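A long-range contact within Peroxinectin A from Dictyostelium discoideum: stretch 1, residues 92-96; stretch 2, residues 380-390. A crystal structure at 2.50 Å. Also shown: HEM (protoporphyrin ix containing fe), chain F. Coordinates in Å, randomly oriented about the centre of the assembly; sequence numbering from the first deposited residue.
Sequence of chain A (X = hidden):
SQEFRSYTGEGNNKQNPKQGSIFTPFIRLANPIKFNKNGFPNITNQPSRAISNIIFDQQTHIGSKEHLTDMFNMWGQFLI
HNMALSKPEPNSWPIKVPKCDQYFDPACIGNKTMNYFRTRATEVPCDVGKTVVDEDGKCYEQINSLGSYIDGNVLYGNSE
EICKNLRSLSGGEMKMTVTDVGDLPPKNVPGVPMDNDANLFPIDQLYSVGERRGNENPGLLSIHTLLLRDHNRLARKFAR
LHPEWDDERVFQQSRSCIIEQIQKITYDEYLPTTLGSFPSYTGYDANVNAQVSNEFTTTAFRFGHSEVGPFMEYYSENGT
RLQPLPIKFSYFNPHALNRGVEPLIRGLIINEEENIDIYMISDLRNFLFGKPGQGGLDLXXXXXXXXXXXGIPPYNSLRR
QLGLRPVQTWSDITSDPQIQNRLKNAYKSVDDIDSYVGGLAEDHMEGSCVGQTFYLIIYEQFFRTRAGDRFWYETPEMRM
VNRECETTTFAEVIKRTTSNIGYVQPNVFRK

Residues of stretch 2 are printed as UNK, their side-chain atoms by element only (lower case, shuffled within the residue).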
# COMPACT_ATOMS: atom_id res chain seq x y z
N SER A 92 -1.86 -23.03 -4.34
CA SER A 92 -0.74 -23.04 -3.41
C SER A 92 0.58 -23.22 -4.15
O SER A 92 0.78 -24.21 -4.86
CB SER A 92 -0.94 -24.14 -2.38
OG SER A 92 0.15 -24.19 -1.47
N TRP A 93 1.49 -22.26 -3.97
CA TRP A 93 2.90 -22.40 -4.34
C TRP A 93 3.71 -22.09 -3.08
O TRP A 93 4.23 -20.97 -2.93
CB TRP A 93 3.29 -21.47 -5.49
CG TRP A 93 4.77 -21.48 -5.78
CD1 TRP A 93 5.64 -22.51 -5.59
CD2 TRP A 93 5.55 -20.39 -6.31
NE1 TRP A 93 6.91 -22.14 -5.97
CE2 TRP A 93 6.88 -20.85 -6.42
CE3 TRP A 93 5.25 -19.09 -6.71
CZ2 TRP A 93 7.91 -20.04 -6.90
CZ3 TRP A 93 6.27 -18.29 -7.19
CH2 TRP A 93 7.58 -18.77 -7.28
N PRO A 94 3.84 -23.05 -2.17
CA PRO A 94 4.47 -22.76 -0.87
C PRO A 94 5.87 -22.18 -1.02
O PRO A 94 6.55 -22.37 -2.03
CB PRO A 94 4.49 -24.12 -0.18
CG PRO A 94 3.41 -24.91 -0.84
CD PRO A 94 3.39 -24.45 -2.26
N ILE A 95 6.29 -21.47 0.02
CA ILE A 95 7.63 -20.91 0.09
C ILE A 95 8.54 -21.93 0.75
O ILE A 95 8.34 -22.29 1.92
CB ILE A 95 7.65 -19.58 0.86
CG1 ILE A 95 6.62 -18.63 0.26
CG2 ILE A 95 9.06 -18.98 0.85
CD1 ILE A 95 6.67 -17.20 0.79
N LYS A 96 9.53 -22.41 0.01
CA LYS A 96 10.45 -23.42 0.53
C LYS A 96 11.42 -22.78 1.52
O LYS A 96 11.97 -21.71 1.26
CB LYS A 96 11.21 -24.09 -0.61
CG LYS A 96 10.36 -25.04 -1.44
CD LYS A 96 11.20 -25.77 -2.48
CE LYS A 96 10.39 -26.83 -3.21
NZ LYS A 96 11.14 -27.45 -4.33
N UNK A 380 9.71 -10.22 3.03
CA UNK A 380 10.67 -10.19 1.93
C UNK A 380 10.46 -11.38 1.00
O UNK A 380 10.42 -11.23 -0.23
c UNK A 380 12.09 -10.17 2.47
N UNK A 381 10.32 -12.58 1.57
CA UNK A 381 10.09 -13.77 0.76
C UNK A 381 8.77 -13.68 0.01
O UNK A 381 8.69 -14.02 -1.17
c UNK A 381 10.12 -15.02 1.64
o UNK A 381 11.37 -15.16 2.29
N UNK A 382 7.71 -13.23 0.69
CA UNK A 382 6.41 -13.10 0.04
C UNK A 382 6.50 -12.18 -1.18
O UNK A 382 5.87 -12.44 -2.21
c UNK A 382 1.86 -14.51 1.86
n UNK A 382 2.32 -15.62 2.41
c UNK A 382 3.71 -13.19 2.84
n UNK A 382 2.49 -13.35 2.04
n UNK A 382 0.76 -14.56 1.11
c UNK A 382 5.37 -12.59 1.03
c UNK A 382 4.96 -13.61 2.08
N UNK A 383 7.29 -11.12 -1.08
CA UNK A 383 7.45 -10.21 -2.22
C UNK A 383 8.15 -10.91 -3.37
O UNK A 383 7.70 -10.83 -4.52
o UNK A 383 6.23 -8.10 -0.75
c UNK A 383 8.20 -8.96 -1.79
n UNK A 383 8.19 -7.52 0.16
c UNK A 383 7.45 -8.15 -0.74
N UNK A 384 9.27 -11.58 -3.09
CA UNK A 384 9.97 -12.32 -4.14
C UNK A 384 9.06 -13.34 -4.80
O UNK A 384 9.01 -13.44 -6.03
c UNK A 384 12.38 -10.92 -2.78
c UNK A 384 11.21 -13.01 -3.55
c UNK A 384 12.52 -12.22 -3.55
c UNK A 384 13.00 -11.94 -4.97
N UNK A 385 8.31 -14.10 -4.00
CA UNK A 385 7.34 -15.03 -4.56
C UNK A 385 6.36 -14.32 -5.48
O UNK A 385 6.11 -14.76 -6.60
c UNK A 385 7.44 -16.71 -2.65
n UNK A 385 6.60 -18.75 -3.63
o UNK A 385 8.81 -18.34 -3.74
c UNK A 385 7.68 -18.01 -3.39
c UNK A 385 6.59 -15.74 -3.44
N UNK A 386 5.79 -13.20 -5.00
CA UNK A 386 4.77 -12.50 -5.77
C UNK A 386 5.32 -12.01 -7.10
O UNK A 386 4.64 -12.11 -8.13
c UNK A 386 2.91 -10.74 -5.48
n UNK A 386 1.57 -12.06 -3.87
c UNK A 386 0.68 -12.95 -3.44
n UNK A 386 -0.14 -13.55 -4.30
c UNK A 386 4.22 -11.33 -4.95
c UNK A 386 1.73 -11.67 -5.27
n UNK A 386 0.60 -13.25 -2.15
N UNK A 387 6.54 -11.48 -7.11
CA UNK A 387 7.17 -11.08 -8.36
C UNK A 387 7.35 -12.27 -9.29
O UNK A 387 7.08 -12.19 -10.49
o UNK A 387 8.24 -8.02 -8.15
c UNK A 387 8.51 -10.40 -8.09
c UNK A 387 8.35 -9.03 -7.45
n UNK A 387 8.35 -8.99 -6.13
N UNK A 388 7.82 -13.40 -8.74
CA UNK A 388 7.99 -14.61 -9.54
C UNK A 388 6.64 -15.23 -9.88
O UNK A 388 6.51 -15.88 -10.93
c UNK A 388 11.06 -15.94 -7.59
n UNK A 388 12.42 -15.44 -7.41
c UNK A 388 8.88 -15.60 -8.79
n UNK A 388 14.57 -15.55 -6.60
n UNK A 388 13.09 -17.23 -6.12
c UNK A 388 10.29 -15.08 -8.58
c UNK A 388 13.36 -16.07 -6.71
N UNK A 389 5.64 -15.05 -9.02
CA UNK A 389 4.28 -15.48 -9.33
C UNK A 389 3.73 -14.70 -10.52
O UNK A 389 3.13 -15.28 -11.44
c UNK A 389 3.40 -15.31 -8.10
o UNK A 389 1.61 -16.09 -9.48
o UNK A 389 1.13 -15.53 -7.42
c UNK A 389 1.94 -15.67 -8.35
N UNK A 390 3.93 -13.38 -10.52
CA UNK A 390 3.40 -12.53 -11.58
C UNK A 390 4.27 -12.54 -12.83
O UNK A 390 3.84 -12.00 -13.86
n UNK A 390 1.71 -9.68 -9.68
c UNK A 390 2.24 -10.91 -10.01
c UNK A 390 1.65 -11.81 -9.18
c UNK A 390 3.26 -11.09 -11.09
c UNK A 390 0.84 -9.83 -8.69
n UNK A 390 0.79 -11.11 -8.37
CHA HEM F . 1.54 -5.75 0.09
CHB HEM F . 2.28 -5.89 4.87
CHC HEM F . 3.87 -1.30 4.73
CHD HEM F . 3.35 -1.26 -0.08
C1A HEM F . 1.66 -6.20 1.38
C2A HEM F . 1.45 -7.56 1.82
C3A HEM F . 1.66 -7.61 3.14
C4A HEM F . 2.00 -6.27 3.58
CMA HEM F . 1.55 -8.85 4.06
CAA HEM F . 1.08 -8.73 0.90
CBA HEM F . 2.27 -9.67 0.86
CGA HEM F . 2.24 -10.49 -0.40
O1A HEM F . 2.34 -9.91 -1.51
O2A HEM F . 2.13 -11.74 -0.30
C1B HEM F . 2.75 -4.66 5.24
C2B HEM F . 3.04 -4.26 6.59
C3B HEM F . 3.48 -2.99 6.56
C4B HEM F . 3.48 -2.54 5.18
CMB HEM F . 2.84 -5.20 7.80
CAB HEM F . 3.93 -2.07 7.73
CBB HEM F . 4.02 -2.49 8.99
C1C HEM F . 3.88 -0.88 3.42
C2C HEM F . 4.30 0.42 2.93
C3C HEM F . 4.15 0.43 1.59
C4C HEM F . 3.63 -0.87 1.21
CMC HEM F . 4.82 1.52 3.88
CAC HEM F . 4.43 1.50 0.51
CBC HEM F . 4.89 2.74 0.73
C1D HEM F . 2.77 -2.45 -0.45
C2D HEM F . 2.33 -2.81 -1.77
C3D HEM F . 1.84 -4.05 -1.72
C4D HEM F . 1.94 -4.52 -0.36
CMD HEM F . 2.44 -1.90 -3.01
CAD HEM F . 1.23 -4.87 -2.86
CBD HEM F . -0.20 -4.36 -3.01
CGD HEM F . -1.14 -5.46 -3.42
O1D HEM F . -1.63 -6.19 -2.52
O2D HEM F . -1.42 -5.62 -4.64
NA HEM F . 1.99 -5.44 2.48
NB HEM F . 3.02 -3.59 4.40
NC HEM F . 3.48 -1.64 2.34
ND HEM F . 2.52 -3.52 0.39
FE HEM F . 2.72 -3.54 2.38

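Position 380 has a single side-chain carbon, out of reach of stretch 1. It is Ala380.

Position 381 has one carbon followed by one oxygen. Its CB lies 4.2 Å from Ile95 CD1. One carbon bearing a hydroxyl oxygen makes this Ser381.

Position 382 has three carbons, a nitrogen, then a carbon carrying two more nitrogens. Its CA-to-CB bond points away from stretch 1, but its backbone N is 4.1 Å from Ile95 CD1. The chain ends in a guanidinium, so the residue is Arg382. Arg382 CG comes within 4.2 Å of Ile95 CD1. Arg382 NE donates a 2.9 Å hydrogen bond to HEM O2A.

Position 383 has two carbons, the second carrying one oxygen and one nitrogen. It does not touch stretch 1. The short amide identifies Asn383.

Position 384 has four carbons, forked at the second, and is buried without reaching stretch 1. It is Leu384.

Position 385 has three carbons, the third carrying an oxygen and a nitrogen. Its CA-to-CB bond points toward stretch 1, and its side-chain nitrogen lies over one face of the Trp93 ring. The longer amide gives Gln385. Gln385 NE2 is 3.3 Å from Trp93 CD2, and Gln385 CG is 3.6 Å from Ile95 CD1. Gln385 NE2 is also 3.3 Å from Trp93 O, but the angle is too poor for a hydrogen bond.

Position 386 again has three carbons, a nitrogen and a carbon with two nitrogens. Its CA-to-CB bond points away from stretch 1. It is Arg386. Arg386 NH2 donates to HEM O2A at 2.8 Å.

Position 387 has two carbons, the second with an oxygen and a nitrogen. Its CA-to-CB bond points away. It is Asn387. Asn387 ND2 donates to Asn383 O at 2.5 Å.

Position 388 has three carbons, a nitrogen, then a carbon carrying two more nitrogens. Its CB packs at the Trp93 ring edge, 3.7 Å from Trp93 CH2, while the chain end leads away. It is Arg388.

Position 389 has two carbons, the second with two oxygens. Its backbone N is 3.8 Å from Trp93 CZ3, near the ring plane. The carboxylate makes it Asp389.

Position 390 has one carbon, then a five-membered ring of three carbons and two nitrogens. It does not reach stretch 1. It is His390.

The contact works by packing; no hydrogen bond or salt bridge crosses it. The CA-to-CB bonds of Trp93 and Ile95 point toward the helix, while that of Pro94 between them points away. Gln385 meets both, and 345 Å² is buried in total.

Stretch 2, residues 380-390: ASRNLQRNRDH
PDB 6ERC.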